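Local coordinates for uncharacterized protein (Bacteroides ovatus, PDB 4FXT), which is of unknown function but belongs to the DUF3823 family, probably pairing a transthyretin-like N-terminal domain with an E-set-like C-terminal one, at residues A[130-135]-A[161-166]. Residues are numbered along the deposited sequence; the frame is centred on the assembly and turned at random.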
ATOM      1  N   VAL A 130     -12.930   0.943   6.565  1.00 44.90           N
ATOM      2  CA  VAL A 130     -12.123   2.041   6.078  1.00 42.04           C
ATOM      3  C   VAL A 130     -11.558   2.715   7.316  1.00 44.11           C
ATOM      4  O   VAL A 130     -12.301   2.968   8.257  1.00 45.55           O
ATOM      5  CB  VAL A 130     -12.873   2.995   5.139  1.00 44.76           C
ATOM      6  CG1 VAL A 130     -11.958   4.132   4.678  1.00 42.99           C
ATOM      7  CG2 VAL A 130     -13.429   2.226   3.945  1.00 44.67           C
ATOM      8  N   GLY A 131     -10.260   2.963   7.323  1.00 38.86           N
ATOM      9  CA  GLY A 131      -9.583   3.611   8.436  1.00 38.36           C
ATOM     10  C   GLY A 131      -8.699   4.784   8.063  1.00 43.43           C
ATOM     11  O   GLY A 131      -8.109   4.800   6.984  1.00 42.21           O
ATOM     12  N   ILE A 132      -8.643   5.795   8.945  1.00 42.96           N
ATOM     13  CA  ILE A 132      -7.737   6.939   8.879  1.00 44.42           C
ATOM     14  C   ILE A 132      -6.735   6.730   9.999  1.00 46.76           C
ATOM     15  O   ILE A 132      -7.143   6.458  11.128  1.00 45.59           O
ATOM     16  CB  ILE A 132      -8.393   8.351   8.911  1.00 49.71           C
ATOM     17  CG1 ILE A 132      -9.441   8.560   7.802  1.00 50.39           C
ATOM     18  CG2 ILE A 132      -7.346   9.471   8.874  1.00 50.39           C
ATOM     19  CD1 ILE A 132     -10.713   8.333   8.257  1.00 63.48           C
ATOM     20  N   TYR A 133      -5.431   6.808   9.688  1.00 44.09           N
ATOM     21  CA  TYR A 133      -4.376   6.569  10.672  1.00 43.63           C
ATOM     22  C   TYR A 133      -3.445   7.774  10.766  1.00 49.07           C
ATOM     23  O   TYR A 133      -3.168   8.419   9.751  1.00 49.39           O
ATOM     24  CB  TYR A 133      -3.601   5.308  10.282  1.00 43.08           C
ATOM     25  CG  TYR A 133      -4.518   4.112  10.096  1.00 44.93           C
ATOM     26  CD1 TYR A 133      -5.019   3.416  11.192  1.00 48.11           C
ATOM     27  CD2 TYR A 133      -4.901   3.688   8.826  1.00 44.02           C
ATOM     28  CE1 TYR A 133      -5.915   2.360  11.033  1.00 48.92           C
ATOM     29  CE2 TYR A 133      -5.767   2.614   8.654  1.00 44.98           C
ATOM     30  CZ  TYR A 133      -6.278   1.955   9.764  1.00 53.85           C
ATOM     31  OH  TYR A 133      -7.183   0.928   9.634  1.00 52.05           O
ATOM     32  N   LEU A 134      -3.026   8.107  11.997  1.00 45.14           N
ATOM     33  CA  LEU A 134      -2.033   9.148  12.306  1.00 46.73           C
ATOM     34  C   LEU A 134      -0.878   8.509  13.027  1.00 52.70           C
ATOM     35  O   LEU A 134      -1.118   7.750  13.966  1.00 54.04           O
ATOM     36  CB  LEU A 134      -2.594  10.330  13.135  1.00 48.20           C
ATOM     37  CG  LEU A 134      -3.854  11.104  12.621  1.00 52.59           C
ATOM     38  CD1 LEU A 134      -4.285  12.130  13.619  1.00 52.43           C
ATOM     39  CD2 LEU A 134      -3.628  11.753  11.260  1.00 53.73           C
ATOM     40  N   GLY A 135       0.351   8.769  12.570  1.00 48.18           N
ATOM     41  CA  GLY A 135       1.571   8.209  13.150  1.00 47.20           C
ATOM     42  C   GLY A 135       2.688   9.214  13.340  1.00 49.61           C
ATOM     43  O   GLY A 135       2.662  10.294  12.737  1.00 48.59           O
ATOM     44  N   ASN A 161     -14.724  11.572  -0.368  1.00 39.11           N
ATOM     45  CA  ASN A 161     -15.366  11.582   0.931  1.00 38.32           C
ATOM     46  C   ASN A 161     -14.461  12.348   1.881  1.00 42.38           C
ATOM     47  O   ASN A 161     -13.254  12.415   1.640  1.00 42.85           O
ATOM     48  CB  ASN A 161     -15.704  10.169   1.437  1.00 33.42           C
ATOM     49  CG  ASN A 161     -16.959   9.619   0.803  1.00 58.11           C
ATOM     50  OD1 ASN A 161     -18.097  10.007   1.152  1.00 46.04           O
ATOM     51  ND2 ASN A 161     -16.788   8.672  -0.109  1.00 52.43           N
ATOM     52  N   THR A 162     -15.052  12.972   2.911  1.00 38.05           N
ATOM     53  CA  THR A 162     -14.317  13.715   3.931  1.00 37.97           C
ATOM     54  C   THR A 162     -14.553  13.084   5.315  1.00 42.89           C
ATOM     55  O   THR A 162     -15.680  12.731   5.649  1.00 43.58           O
ATOM     56  CB  THR A 162     -14.740  15.197   3.913  1.00 39.00           C
ATOM     57  OG1 THR A 162     -14.539  15.731   2.607  1.00 38.17           O
ATOM     58  CG2 THR A 162     -14.005  16.053   4.954  1.00 28.00           C
ATOM     59  N   ALA A 163     -13.488  12.935   6.088  1.00 39.80           N
ATOM     60  CA  ALA A 163     -13.520  12.432   7.453  1.00 40.34           C
ATOM     61  C   ALA A 163     -12.500  13.198   8.309  1.00 49.07           C
ATOM     62  O   ALA A 163     -11.440  13.589   7.805  1.00 51.62           O
ATOM     63  CB  ALA A 163     -13.254  10.942   7.481  1.00 39.48           C
ATOM     64  N   GLU A 164     -12.842  13.461   9.580  1.00 44.38           N
ATOM     65  CA  GLU A 164     -11.958  14.190  10.466  1.00 44.13           C
ATOM     66  C   GLU A 164     -11.577  13.343  11.657  1.00 51.02           C
ATOM     67  O   GLU A 164     -12.466  12.899  12.395  1.00 51.62           O
ATOM     68  CB  GLU A 164     -12.608  15.485  10.934  1.00 46.52           C
ATOM     69  CG  GLU A 164     -12.863  16.482   9.833  1.00 55.29           C
ATOM     70  CD  GLU A 164     -13.511  17.763  10.300  1.00 76.86           C
ATOM     71  OE1 GLU A 164     -14.499  17.691  11.070  1.00 80.71           O
ATOM     72  OE2 GLU A 164     -13.072  18.841   9.836  1.00 69.02           O
ATOM     73  N   ILE A 165     -10.246  13.136  11.845  1.00 47.46           N
ATOM     74  CA  ILE A 165      -9.637  12.382  12.941  1.00 45.86           C
ATOM     75  C   ILE A 165      -8.984  13.388  13.885  1.00 52.63           C
ATOM     76  O   ILE A 165      -8.299  14.309  13.438  1.00 54.20           O
ATOM     77  CB  ILE A 165      -8.639  11.305  12.419  1.00 46.41           C
ATOM     78  CG1 ILE A 165      -8.088  10.425  13.574  1.00 45.23           C
ATOM     79  CG2 ILE A 165      -7.523  11.922  11.554  1.00 45.08           C
ATOM     80  CD1 ILE A 165      -7.365   9.209  13.172  1.00 42.69           C
ATOM     81  N   GLU A 166      -9.214  13.219  15.188  1.00 49.11           N
ATOM     82  CA  GLU A 166      -8.660  14.083  16.215  1.00 49.27           C
ATOM     83  C   GLU A 166      -7.151  13.772  16.454  1.00 53.07           C
ATOM     84  O   GLU A 166      -6.755  12.611  16.567  1.00 49.89           O
ATOM     85  CB  GLU A 166      -9.460  13.923  17.503  1.00 51.43           C
ATOM     86  CG  GLU A 166      -9.079  14.937  18.564  1.00 71.93           C
ATOM     87  CD  GLU A 166     -10.018  15.004  19.751  1.00109.87           C
ATOM     88  OE1 GLU A 166     -11.212  15.333  19.554  1.00126.24           O
ATOM     89  OE2 GLU A 166      -9.520  14.881  20.889  1.00103.67           O
TER
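Ile-165 sets its branched side chain against both Ile-132 and Leu-134, and the contact is almost wholly apolar. The side chains of Ile-132 and Ile-165 run alongside one another in opposite senses, and their CG2 methyls meet at 3.6 Å. CG1 of Ile-165 stands anti to the backbone N (chi1 -175°), and beyond it CD1 lies 3.4 Å from the carbonyl O of Ile-132. Leu-134 approaches tip to tip: its CD1 lies 3.8 Å from CG2 of Ile-165, while its CG faces CD1 of the same isoleucine. The same CD1 of Leu-134 also rests 3.9 Å from the backbone O of Glu-166. Two residues before Ile-165, CB of Ala-163 touches CD1 of Ile-132 at 3.7 Å. The two strands belong to different antiparallel sheets, 127-135 an inner strand of one and 160-166 an outermost strand of the other, and they face each other across a beta sandwich, consistent with the E-set clan to which this domain is assigned, their axes 8.3 Å apart at an angle of 40°. Leu-149 adds to this core, touching Ile-132 and Ile-165, and Ile-112 packs on Leu-134. An alanine in place of Leu-134 would probably open a gap beside CG2 and CD1 of Ile-165, since CG and both methyls that pack there are lost.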